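Local coordinates for viral CASP8 and FADD-like apoptosis regulator (Molluscum contagiosum virus subtype 1, PDB 2BBR), which blocks death-receptor-induced apoptosis by interfering with caspase-8 recruitment and activation at the death-inducing signalling complex, and suppresses host NF-kappa-B activation, at residues 34-39 / 43-48; 28-33 / 138-143; 14-19 / 70-75; 63-68 / 82-87. All coordinates share one frame; numbering follows the deposited sequence.

Interaction 1: residues 34-39 / 43-48; sequences DAAPGC and TQALCS
C39 lays its sulfur over the flank of helix 42-51. C39 SG is 3.7 Å from Q44 CB and equally close to A45 N, a position that follows from SG lying anti to the carbonyl carbon (chi1 -66°). Q44 runs alongside the cysteine, its chain extended beyond CG, and brings OE1 to 3.5 Å from C39 CA. The polar partner of that oxygen is T40 N, which donates a hydrogen bond to it from the chain between the segments, so its approach to C39 CA is only packing. A36 packs against A45 and, one turn further along the helix, S48. A36 CB stands 4.1 Å from A45 CB and 3.8 Å from S48 CB, purely van der Waals distances, with both alanines buried.

The polar link across the contact runs through one water. It donates to P37 O (2.9 Å) and also hydrogen-bonds S48 OG at 3.1 Å; S48 OG has a further, weak bond to Q52 OE1. The loop gets its shape from a type II beta turn spanning A36 to C39, with G38 at a phi of 83°, where a CB would press on the preceding carbonyl oxygen. A turn folded back on the next helix joins helices 22-31 and 42-51 here, two successive members of the compact helical bundle that defines the death effector domain.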
loop_
_atom_site.group_PDB
_atom_site.type_symbol
_atom_site.label_atom_id
_atom_site.label_comp_id
_atom_site.label_asym_id
_atom_site.label_seq_id
_atom_site.Cartn_x
_atom_site.Cartn_y
_atom_site.Cartn_z
ATOM N N ASP A 34 7.198 -3.188 -4.838
ATOM C CA ASP A 34 8.127 -2.771 -5.886
ATOM C C ASP A 34 9.587 -2.807 -5.454
ATOM O O ASP A 34 10.459 -3.225 -6.217
ATOM C CB ASP A 34 7.799 -1.356 -6.358
ATOM C CG ASP A 34 6.362 -1.209 -6.798
ATOM O OD1 ASP A 34 5.924 -1.992 -7.667
ATOM O OD2 ASP A 34 5.674 -0.310 -6.276
ATOM N N ALA A 35 9.854 -2.368 -4.229
ATOM C CA ALA A 35 11.220 -2.323 -3.719
ATOM C C ALA A 35 11.765 -3.663 -3.237
ATOM O O ALA A 35 12.953 -3.948 -3.403
ATOM C CB ALA A 35 11.313 -1.295 -2.599
ATOM N N ALA A 36 10.906 -4.483 -2.643
ATOM C CA ALA A 36 11.325 -5.783 -2.126
ATOM C C ALA A 36 10.634 -6.928 -2.856
ATOM O O ALA A 36 9.717 -7.554 -2.324
ATOM C CB ALA A 36 11.035 -5.864 -0.633
ATOM N N PRO A 37 11.078 -7.225 -4.088
ATOM C CA PRO A 37 10.509 -8.297 -4.907
ATOM C C PRO A 37 10.828 -9.700 -4.398
ATOM O O PRO A 37 11.933 -9.962 -3.921
ATOM C CB PRO A 37 11.117 -8.031 -6.278
ATOM C CG PRO A 37 12.479 -7.528 -5.925
ATOM C CD PRO A 37 12.181 -6.556 -4.802
ATOM N N GLY A 38 9.850 -10.594 -4.503
ATOM C CA GLY A 38 10.041 -11.970 -4.078
ATOM C C GLY A 38 9.867 -12.255 -2.598
ATOM O O GLY A 38 9.747 -13.415 -2.202
ATOM N N CYS A 39 9.850 -11.211 -1.777
ATOM C CA CYS A 39 9.699 -11.386 -0.337
ATOM C C CYS A 39 8.340 -11.953 0.055
ATOM O O CYS A 39 7.326 -11.668 -0.582
ATOM C CB CYS A 39 9.931 -10.057 0.380
ATOM S SG CYS A 39 11.622 -9.454 0.238
ATOM N N THR A 43 10.005 -9.436 7.576
ATOM C CA THR A 43 11.419 -9.390 7.925
ATOM C C THR A 43 12.259 -9.296 6.657
ATOM O O THR A 43 13.181 -8.484 6.574
ATOM C CB THR A 43 11.840 -10.644 8.723
ATOM O OG1 THR A 43 11.144 -10.670 9.976
ATOM C CG2 THR A 43 13.339 -10.637 8.983
ATOM N N GLN A 44 11.935 -10.125 5.668
ATOM C CA GLN A 44 12.666 -10.117 4.405
ATOM C C GLN A 44 12.553 -8.760 3.732
ATOM O O GLN A 44 13.541 -8.209 3.253
ATOM C CB GLN A 44 12.123 -11.178 3.450
ATOM C CG GLN A 44 12.308 -12.607 3.908
ATOM C CD GLN A 44 11.864 -13.599 2.855
ATOM O OE1 GLN A 44 10.763 -13.494 2.312
ATOM N NE2 GLN A 44 12.719 -14.573 2.560
ATOM N N ALA A 45 11.336 -8.225 3.692
ATOM C CA ALA A 45 11.099 -6.932 3.068
ATOM C C ALA A 45 11.945 -5.839 3.714
ATOM O O ALA A 45 12.581 -5.051 3.019
ATOM C CB ALA A 45 9.620 -6.576 3.153
ATOM N N LEU A 46 11.959 -5.798 5.044
ATOM C CA LEU A 46 12.740 -4.793 5.757
ATOM C C LEU A 46 14.230 -4.947 5.476
ATOM O O LEU A 46 14.937 -3.958 5.287
ATOM C CB LEU A 46 12.488 -4.885 7.265
ATOM C CG LEU A 46 11.068 -4.561 7.736
ATOM C CD1 LEU A 46 11.016 -4.616 9.253
ATOM C CD2 LEU A 46 10.662 -3.179 7.245
ATOM N N CYS A 47 14.706 -6.186 5.453
ATOM C CA CYS A 47 16.114 -6.439 5.180
ATOM C C CYS A 47 16.451 -5.939 3.781
ATOM O O CYS A 47 17.498 -5.333 3.563
ATOM C CB CYS A 47 16.421 -7.934 5.293
ATOM S SG CYS A 47 16.225 -8.613 6.965
ATOM N N SER A 48 15.553 -6.192 2.835
ATOM C CA SER A 48 15.764 -5.752 1.466
ATOM C C SER A 48 15.824 -4.227 1.403
ATOM O O SER A 48 16.672 -3.660 0.716
ATOM C CB SER A 48 14.641 -6.261 0.565
ATOM O OG SER A 48 14.873 -5.876 -0.775
HETATM O O HOH W 1 13.781 -8.323 -2.345
#

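Interaction 2: residues 28-33 / 138-143; sequences LLFLCH and ELVLAL
The nearest CA atoms of segments 28-33 and 138-143, those of F30 and E138, are 8.1 Å apart, so side chains bridge the gap. This is an interface between the two death effector domains of a tandem pair: helix 22-31 and the turn that ends it belong to the first, helix 136-145 to the second. F30, H33, V140 and L141 all direct their CB atoms into the gap.

L141 is the wedge. Its branched end enters between the two rings of 28-33, with the F30 edge on one side and the H33 face on the other. L141 CG lies in the plane of the phenyl ring, 3.7 Å from F30 CD1, and the two side chains run past each other in opposite directions. V140 meets the same ring near its plane further out, with CG1 3.9 Å from F30 CE1, but there the side chains cross at about a right angle. F30 can reach that far because its CG stands anti to the backbone N (chi1 173°), which extends the ring away from its own helix.

Helix 95-104 completes the surroundings: R97 makes a cation-pi contact with F30 and also touches H33, while M100 and V101 pack on the phenylalanine. On the imidazole side the fit is almost exactly axial, a CH-pi contact in which L141 CD2 sits 3.6 Å from the H33 ring centroid and only 3° off the ring normal.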
loop_
_atom_site.group_PDB
_atom_site.type_symbol
_atom_site.label_atom_id
_atom_site.label_comp_id
_atom_site.label_asym_id
_atom_site.label_seq_id
_atom_site.Cartn_x
_atom_site.Cartn_y
_atom_site.Cartn_z
ATOM N N LEU A 28 1.968 -4.225 4.783
ATOM C CA LEU A 28 3.333 -3.742 4.648
ATOM C C LEU A 28 4.037 -4.434 3.492
ATOM O O LEU A 28 4.771 -3.799 2.737
ATOM C CB LEU A 28 4.115 -3.953 5.945
ATOM C CG LEU A 28 3.666 -3.112 7.141
ATOM C CD1 LEU A 28 4.687 -3.248 8.260
ATOM C CD2 LEU A 28 3.535 -1.648 6.731
ATOM N N LEU A 29 3.822 -5.737 3.345
ATOM C CA LEU A 29 4.444 -6.458 2.243
ATOM C C LEU A 29 3.985 -5.856 0.916
ATOM O O LEU A 29 4.771 -5.725 -0.018
ATOM C CB LEU A 29 4.098 -7.948 2.303
ATOM C CG LEU A 29 4.895 -8.773 3.316
ATOM C CD1 LEU A 29 4.383 -10.200 3.332
ATOM C CD2 LEU A 29 6.374 -8.744 2.951
ATOM N N PHE A 30 2.712 -5.481 0.839
ATOM C CA PHE A 30 2.176 -4.870 -0.373
ATOM C C PHE A 30 2.856 -3.519 -0.617
ATOM O O PHE A 30 3.250 -3.203 -1.741
ATOM C CB PHE A 30 0.665 -4.682 -0.236
ATOM C CG PHE A 30 0.045 -3.902 -1.359
ATOM C CD1 PHE A 30 -0.317 -4.521 -2.553
ATOM C CD2 PHE A 30 -0.177 -2.539 -1.223
ATOM C CE1 PHE A 30 -0.896 -3.783 -3.596
ATOM C CE2 PHE A 30 -0.749 -1.801 -2.253
ATOM C CZ PHE A 30 -1.110 -2.422 -3.442
ATOM N N LEU A 31 3.002 -2.725 0.439
ATOM C CA LEU A 31 3.649 -1.422 0.311
ATOM C C LEU A 31 5.079 -1.557 -0.206
ATOM O O LEU A 31 5.590 -0.664 -0.890
ATOM C CB LEU A 31 3.670 -0.695 1.661
ATOM C CG LEU A 31 2.349 -0.127 2.184
ATOM C CD1 LEU A 31 2.576 0.485 3.558
ATOM C CD2 LEU A 31 1.804 0.919 1.213
ATOM N N CYS A 32 5.716 -2.678 0.125
ATOM C CA CYS A 32 7.093 -2.945 -0.283
ATOM C C CYS A 32 7.187 -3.780 -1.553
ATOM O O CYS A 32 8.274 -4.221 -1.919
ATOM C CB CYS A 32 7.836 -3.693 0.829
ATOM S SG CYS A 32 7.959 -2.821 2.395
ATOM N N HIS A 33 6.062 -3.980 -2.233
ATOM C CA HIS A 33 6.037 -4.813 -3.430
ATOM C C HIS A 33 7.045 -4.470 -4.527
ATOM O O HIS A 33 7.672 -5.368 -5.088
ATOM C CB HIS A 33 4.628 -4.821 -4.025
ATOM C CG HIS A 33 4.433 -5.841 -5.104
ATOM N ND1 HIS A 33 4.365 -7.194 -4.850
ATOM C CD2 HIS A 33 4.309 -5.703 -6.446
ATOM C CE1 HIS A 33 4.209 -7.846 -5.990
ATOM N NE2 HIS A 33 4.172 -6.963 -6.973
ATOM N N GLU A 138 -4.466 -8.015 -2.128
ATOM C CA GLU A 138 -4.194 -9.196 -2.931
ATOM C C GLU A 138 -4.978 -9.106 -4.245
ATOM O O GLU A 138 -4.497 -9.544 -5.289
ATOM C CB GLU A 138 -4.520 -10.456 -2.120
ATOM C CG GLU A 138 -3.462 -10.690 -1.032
ATOM C CD GLU A 138 -3.893 -11.631 0.083
ATOM O OE1 GLU A 138 -3.026 -12.002 0.903
ATOM O OE2 GLU A 138 -5.083 -11.988 0.158
ATOM N N LEU A 139 -6.166 -8.512 -4.201
ATOM C CA LEU A 139 -6.961 -8.310 -5.410
ATOM C C LEU A 139 -6.200 -7.335 -6.320
ATOM O O LEU A 139 -6.107 -7.545 -7.531
ATOM C CB LEU A 139 -8.333 -7.725 -5.060
ATOM C CG LEU A 139 -9.184 -7.210 -6.225
ATOM C CD1 LEU A 139 -9.447 -8.331 -7.218
ATOM C CD2 LEU A 139 -10.496 -6.645 -5.691
ATOM N N VAL A 140 -5.650 -6.272 -5.737
ATOM C CA VAL A 140 -4.894 -5.300 -6.522
ATOM C C VAL A 140 -3.700 -5.971 -7.203
ATOM O O VAL A 140 -3.474 -5.780 -8.398
ATOM C CB VAL A 140 -4.408 -4.122 -5.645
ATOM C CG1 VAL A 140 -3.508 -3.191 -6.461
ATOM C CG2 VAL A 140 -5.605 -3.358 -5.100
ATOM N N LEU A 141 -2.945 -6.771 -6.459
ATOM C CA LEU A 141 -1.800 -7.443 -7.058
ATOM C C LEU A 141 -2.236 -8.392 -8.170
ATOM O O LEU A 141 -1.564 -8.494 -9.198
ATOM C CB LEU A 141 -0.999 -8.198 -5.992
ATOM C CG LEU A 141 -0.252 -7.313 -4.986
ATOM C CD1 LEU A 141 0.476 -8.196 -3.984
ATOM C CD2 LEU A 141 0.738 -6.408 -5.706
ATOM N N ALA A 142 -3.351 -9.088 -7.972
ATOM C CA ALA A 142 -3.845 -10.006 -8.993
ATOM C C ALA A 142 -4.168 -9.240 -10.277
ATOM O O ALA A 142 -3.852 -9.695 -11.379
ATOM C CB ALA A 142 -5.077 -10.743 -8.488
ATOM N N LEU A 143 -4.799 -8.079 -10.137
ATOM C CA LEU A 143 -5.128 -7.257 -11.296
ATOM C C LEU A 143 -3.850 -6.741 -11.954
ATOM O O LEU A 143 -3.753 -6.694 -13.180
ATOM C CB LEU A 143 -6.014 -6.078 -10.880
ATOM C CG LEU A 143 -7.443 -6.428 -10.448
ATOM C CD1 LEU A 143 -8.065 -5.243 -9.729
ATOM C CD2 LEU A 143 -8.277 -6.834 -11.652
#

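Interaction 3: residues 14-19 / 70-75; sequences RHLLEE and MDLLKS
The carbonyl oxygen of E19, a residue whose side chain rests against L72, accepts a hydrogen bond from R69 NH1. The same guanidinium group uses NH2 for a salt bridge to D71 OD2, and R69 thereby ties the end of 14-19 to the start of 70-75. Its charge probably also offsets the proximity of two carboxylates, for E19 OE1 and D71 OD2 are 5.9 Å apart.

Beneath this polar link the contact is apolar and depends on L72. The CA atoms of L16 and L72 are 8.1 Å apart, so only the branched ends meet: L16 CD1 lies 3.8 Å from L72 CD1. L16 swings its branch across the gap with CG anti to the backbone N (chi1 175°), although its CB does not point at helix 70-77. The other partner of L72 is the aliphatic part of E19. E19 CB is 4.0 Å from L72 CD1, and E19 CG is 4.0 Å from L72 CD2. The bend at chi2 of E19 (-57°) means that its methylenes, rather than its carboxylate, lie on the leucine, which is buried while the glutamate is exposed.

The contact thus joins helix 10-17 to helix 70-77 within the first death effector domain. R76 of helix 70-77 touches both L16 and E19, L64 of helix 57-66 backs L72, and L17 turns from this interface toward V42 and L46 of helix 42-51.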
loop_
_atom_site.group_PDB
_atom_site.type_symbol
_atom_site.label_atom_id
_atom_site.label_comp_id
_atom_site.label_asym_id
_atom_site.label_seq_id
_atom_site.Cartn_x
_atom_site.Cartn_y
_atom_site.Cartn_z
ATOM N N ARG A 14 12.748 -5.174 13.907
ATOM C CA ARG A 14 12.196 -6.511 14.114
ATOM C C ARG A 14 11.352 -6.538 15.382
ATOM O O ARG A 14 10.348 -7.247 15.462
ATOM C CB ARG A 14 13.310 -7.559 14.215
ATOM C CG ARG A 14 13.845 -8.039 12.872
ATOM C CD ARG A 14 14.723 -6.995 12.205
ATOM N NE ARG A 14 15.996 -6.828 12.901
ATOM C CZ ARG A 14 16.920 -7.779 13.011
ATOM N NH1 ARG A 14 16.718 -8.973 12.470
ATOM N NH2 ARG A 14 18.049 -7.534 13.664
ATOM N N HIS A 15 11.764 -5.756 16.371
ATOM C CA HIS A 15 11.038 -5.683 17.628
ATOM C C HIS A 15 9.704 -4.975 17.383
ATOM O O HIS A 15 8.667 -5.358 17.922
ATOM C CB HIS A 15 11.882 -4.931 18.659
ATOM C CG HIS A 15 11.225 -4.792 19.994
ATOM N ND1 HIS A 15 10.525 -3.666 20.364
ATOM C CD2 HIS A 15 11.162 -5.640 21.048
ATOM C CE1 HIS A 15 10.063 -3.823 21.591
ATOM N NE2 HIS A 15 10.436 -5.012 22.028
ATOM N N LEU A 16 9.740 -3.942 16.553
ATOM C CA LEU A 16 8.532 -3.203 16.215
ATOM C C LEU A 16 7.524 -4.124 15.519
ATOM O O LEU A 16 6.320 -4.029 15.755
ATOM C CB LEU A 16 8.885 -2.025 15.301
ATOM C CG LEU A 16 7.732 -1.193 14.736
ATOM C CD1 LEU A 16 6.885 -0.642 15.866
ATOM C CD2 LEU A 16 8.287 -0.065 13.881
ATOM N N LEU A 17 8.024 -5.027 14.678
ATOM C CA LEU A 17 7.165 -5.949 13.935
ATOM C C LEU A 17 6.338 -6.897 14.797
ATOM O O LEU A 17 5.292 -7.382 14.363
ATOM C CB LEU A 17 7.998 -6.775 12.953
ATOM C CG LEU A 17 8.620 -6.029 11.772
ATOM C CD1 LEU A 17 9.397 -7.011 10.906
ATOM C CD2 LEU A 17 7.528 -5.346 10.960
ATOM N N GLU A 18 6.806 -7.171 16.008
ATOM C CA GLU A 18 6.087 -8.061 16.910
ATOM C C GLU A 18 4.757 -7.436 17.312
ATOM O O GLU A 18 3.905 -8.095 17.910
ATOM C CB GLU A 18 6.926 -8.336 18.159
ATOM C CG GLU A 18 8.215 -9.092 17.885
ATOM C CD GLU A 18 9.080 -9.236 19.121
ATOM O OE1 GLU A 18 8.587 -9.770 20.137
ATOM O OE2 GLU A 18 10.257 -8.816 19.075
ATOM N N GLU A 19 4.582 -6.163 16.976
ATOM C CA GLU A 19 3.359 -5.454 17.320
ATOM C C GLU A 19 2.298 -5.498 16.231
ATOM O O GLU A 19 1.172 -5.066 16.450
ATOM C CB GLU A 19 3.677 -3.995 17.659
ATOM C CG GLU A 19 4.608 -3.832 18.851
ATOM C CD GLU A 19 4.065 -4.492 20.102
ATOM O OE1 GLU A 19 2.959 -4.112 20.544
ATOM O OE2 GLU A 19 4.741 -5.392 20.644
ATOM N N MET A 70 -1.103 4.851 15.363
ATOM C CA MET A 70 -0.643 6.062 16.023
ATOM C C MET A 70 -0.014 5.732 17.371
ATOM O O MET A 70 0.774 6.510 17.904
ATOM C CB MET A 70 -1.801 7.046 16.195
ATOM C CG MET A 70 -2.107 7.888 14.957
ATOM S SD MET A 70 -2.404 6.946 13.442
ATOM C CE MET A 70 -2.634 8.266 12.242
ATOM N N ASP A 71 -0.366 4.572 17.924
ATOM C CA ASP A 71 0.212 4.135 19.192
ATOM C C ASP A 71 1.708 3.885 19.001
ATOM O O ASP A 71 2.530 4.307 19.814
ATOM C CB ASP A 71 -0.497 2.867 19.711
ATOM C CG ASP A 71 -0.452 1.706 18.726
ATOM O OD1 ASP A 71 -0.585 1.927 17.503
ATOM O OD2 ASP A 71 -0.310 0.552 19.184
ATOM N N LEU A 72 2.060 3.225 17.903
ATOM C CA LEU A 72 3.458 2.926 17.613
ATOM C C LEU A 72 4.236 4.173 17.185
ATOM O O LEU A 72 5.432 4.292 17.457
ATOM C CB LEU A 72 3.553 1.832 16.546
ATOM C CG LEU A 72 2.910 0.501 16.970
ATOM C CD1 LEU A 72 3.049 -0.518 15.850
ATOM C CD2 LEU A 72 3.566 -0.017 18.247
ATOM N N LEU A 73 3.565 5.105 16.512
ATOM C CA LEU A 73 4.227 6.342 16.114
ATOM C C LEU A 73 4.659 7.078 17.378
ATOM O O LEU A 73 5.753 7.638 17.444
ATOM C CB LEU A 73 3.285 7.219 15.284
ATOM C CG LEU A 73 3.135 6.783 13.822
ATOM C CD1 LEU A 73 1.951 7.484 13.184
ATOM C CD2 LEU A 73 4.417 7.083 13.060
ATOM N N LYS A 74 3.794 7.074 18.390
ATOM C CA LYS A 74 4.122 7.731 19.652
ATOM C C LYS A 74 5.206 6.999 20.443
ATOM O O LYS A 74 6.220 7.591 20.814
ATOM C CB LYS A 74 2.877 7.869 20.540
ATOM C CG LYS A 74 1.903 8.962 20.119
ATOM C CD LYS A 74 0.735 9.068 21.096
ATOM C CE LYS A 74 -0.151 7.834 21.039
ATOM N NZ LYS A 74 -1.199 7.843 22.096
ATOM N N SER A 75 5.005 5.707 20.689
ATOM C CA SER A 75 5.962 4.950 21.490
ATOM C C SER A 75 7.335 4.729 20.870
ATOM O O SER A 75 8.337 4.699 21.585
ATOM C CB SER A 75 5.370 3.596 21.888
ATOM O OG SER A 75 5.234 2.738 20.769
#

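Interaction 4: residues 63-68 / 82-87; sequences MLYVLQ and EGAEQL
Y65 and E85 meet tightly at the outer part of this contact, whereas the buried part, between Y65 and A84, has the wider spacing. The phenol donates from Y65 OH to E85 OE2 at 2.5 Å, a very short bond, and the carboxylate oxygen receives it on its anti lone pair, away from its partner oxygen. Ring and carboxylate planes are inclined by 56°. The crowding extends below the bond, as E85 CG comes within 3.3 Å of Y65 CE1. E85 arrives there on a chain that is extended beyond CG, whereas Y65 spans the gap with its ring anti to the backbone N (chi1 -177°). E85 OE2 also forms a salt bridge with K81 NZ, so one oxygen serves both a hydroxyl and an ammonium group; both would be expected to stabilise the carboxylate in its charged form.

Deeper in, A84 CB is 4.0 Å from Y65 CD1, an ordinary apolar contact approached obliquely to the ring. Toward solvent, the exposed Q68 ends helix 57-66 in a Schellman motif. Its positive phi of 62° turns the chain, and Q68 N bonds to Y65 O at 2.8 Å; the amide nitrogen NE2 reaches the same oxygen only weakly.

The pair joins helix 57-66 to helix 81-85 beside a bound azide, about 6 Å from the tyrosine side chain. M70 of helix 70-77 and L88 both touch Y65, while A84 packs inward on L73 of helix 70-77 and V61 of helix 57-66.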
loop_
_atom_site.group_PDB
_atom_site.type_symbol
_atom_site.label_atom_id
_atom_site.label_comp_id
_atom_site.label_asym_id
_atom_site.label_seq_id
_atom_site.Cartn_x
_atom_site.Cartn_y
_atom_site.Cartn_z
ATOM N N MET A 63 4.780 4.090 6.928
ATOM C CA MET A 63 4.175 2.772 7.042
ATOM C C MET A 63 3.224 2.717 8.226
ATOM O O MET A 63 2.089 2.262 8.097
ATOM C CB MET A 63 5.245 1.698 7.216
ATOM C CG MET A 63 6.086 1.459 5.985
ATOM S SD MET A 63 7.338 0.218 6.301
ATOM C CE MET A 63 8.259 0.279 4.766
ATOM N N LEU A 64 3.687 3.178 9.383
ATOM C CA LEU A 64 2.842 3.152 10.574
ATOM C C LEU A 64 1.615 4.047 10.415
ATOM O O LEU A 64 0.526 3.704 10.874
ATOM C CB LEU A 64 3.649 3.562 11.811
ATOM C CG LEU A 64 4.776 2.595 12.198
ATOM C CD1 LEU A 64 5.555 3.161 13.377
ATOM C CD2 LEU A 64 4.193 1.229 12.537
ATOM N N TYR A 65 1.788 5.193 9.767
ATOM C CA TYR A 65 0.665 6.095 9.553
ATOM C C TYR A 65 -0.396 5.428 8.678
ATOM O O TYR A 65 -1.586 5.456 8.992
ATOM C CB TYR A 65 1.135 7.380 8.879
ATOM C CG TYR A 65 0.023 8.384 8.688
ATOM C CD1 TYR A 65 -0.304 9.291 9.693
ATOM C CD2 TYR A 65 -0.737 8.398 7.516
ATOM C CE1 TYR A 65 -1.359 10.186 9.540
ATOM C CE2 TYR A 65 -1.795 9.290 7.355
ATOM C CZ TYR A 65 -2.098 10.180 8.374
ATOM O OH TYR A 65 -3.149 11.059 8.226
ATOM N N VAL A 66 0.043 4.824 7.578
ATOM C CA VAL A 66 -0.879 4.156 6.671
ATOM C C VAL A 66 -1.629 3.032 7.388
ATOM O O VAL A 66 -2.797 2.780 7.099
ATOM C CB VAL A 66 -0.126 3.596 5.436
ATOM C CG1 VAL A 66 -1.061 2.746 4.586
ATOM C CG2 VAL A 66 0.428 4.748 4.607
ATOM N N LEU A 67 -0.958 2.368 8.327
ATOM C CA LEU A 67 -1.568 1.282 9.098
ATOM C C LEU A 67 -2.408 1.842 10.242
ATOM O O LEU A 67 -3.048 1.091 10.981
ATOM C CB LEU A 67 -0.492 0.359 9.680
ATOM C CG LEU A 67 0.349 -0.504 8.738
ATOM C CD1 LEU A 67 1.367 -1.294 9.547
ATOM C CD2 LEU A 67 -0.552 -1.446 7.962
ATOM N N GLN A 68 -2.387 3.160 10.388
ATOM C CA GLN A 68 -3.142 3.838 11.433
ATOM C C GLN A 68 -2.698 3.418 12.829
ATOM O O GLN A 68 -3.505 3.373 13.758
ATOM C CB GLN A 68 -4.639 3.571 11.252
ATOM C CG GLN A 68 -5.206 4.145 9.962
ATOM C CD GLN A 68 -5.186 5.662 9.943
ATOM O OE1 GLN A 68 -5.905 6.310 10.703
ATOM N NE2 GLN A 68 -4.357 6.236 9.077
ATOM N N GLU A 82 -0.084 14.472 13.574
ATOM C CA GLU A 82 0.352 15.622 12.782
ATOM C C GLU A 82 1.851 15.571 12.497
ATOM O O GLU A 82 2.295 15.940 11.409
ATOM C CB GLU A 82 0.012 16.933 13.502
ATOM C CG GLU A 82 -1.469 17.308 13.537
ATOM C CD GLU A 82 -2.319 16.343 14.347
ATOM O OE1 GLU A 82 -1.794 15.744 15.308
ATOM O OE2 GLU A 82 -3.520 16.201 14.030
ATOM N N GLY A 83 2.631 15.126 13.477
ATOM C CA GLY A 83 4.067 15.026 13.282
ATOM C C GLY A 83 4.382 14.023 12.186
ATOM O O GLY A 83 5.292 14.222 11.378
ATOM N N ALA A 84 3.617 12.937 12.152
ATOM C CA ALA A 84 3.812 11.904 11.144
ATOM C C ALA A 84 3.373 12.400 9.768
ATOM O O ALA A 84 4.002 12.090 8.759
ATOM C CB ALA A 84 3.030 10.654 11.526
ATOM N N GLU A 85 2.292 13.171 9.727
ATOM C CA GLU A 85 1.799 13.689 8.458
ATOM C C GLU A 85 2.819 14.604 7.782
ATOM O O GLU A 85 2.807 14.763 6.563
ATOM C CB GLU A 85 0.450 14.392 8.668
ATOM C CG GLU A 85 -0.632 13.405 9.095
ATOM C CD GLU A 85 -1.961 14.041 9.458
ATOM O OE1 GLU A 85 -1.974 15.194 9.925
ATOM O OE2 GLU A 85 -2.991 13.359 9.299
ATOM N N GLN A 86 3.723 15.180 8.565
ATOM C CA GLN A 86 4.750 16.044 7.995
ATOM C C GLN A 86 5.760 15.242 7.177
ATOM O O GLN A 86 6.485 15.807 6.360
ATOM C CB GLN A 86 5.480 16.816 9.095
ATOM C CG GLN A 86 4.676 17.972 9.670
ATOM C CD GLN A 86 4.305 18.994 8.611
ATOM O OE1 GLN A 86 5.150 19.411 7.823
ATOM N NE2 GLN A 86 3.042 19.402 8.587
ATOM N N LEU A 87 5.797 13.926 7.381
ATOM C CA LEU A 87 6.738 13.077 6.653
ATOM C C LEU A 87 6.130 12.319 5.483
ATOM O O LEU A 87 6.848 11.653 4.733
ATOM C CB LEU A 87 7.405 12.079 7.607
ATOM C CG LEU A 87 8.131 12.684 8.810
ATOM C CD1 LEU A 87 8.945 11.602 9.501
ATOM C CD2 LEU A 87 9.037 13.822 8.365
#

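From the N terminus, 14-19 opens interaction 3 and 28-33 opens interaction 2. Interaction 1 then closes a short loop, with three residues between 34-39 and 43-48, nested inside both. Segment 63-68 opens interaction 4 before 70-75 closes interaction 3, so these two cross; 82-87 then completes interaction 4, which lies wholly within interaction 2. Interactions 2 and 3 also cross, and 138-143 closes the longest loop, from the first death effector domain to the second. Direct packing connects the sites: A45 touches L29 and C32, L28 touches M63 and L67, T43 meets L17, and L73 lies against L64.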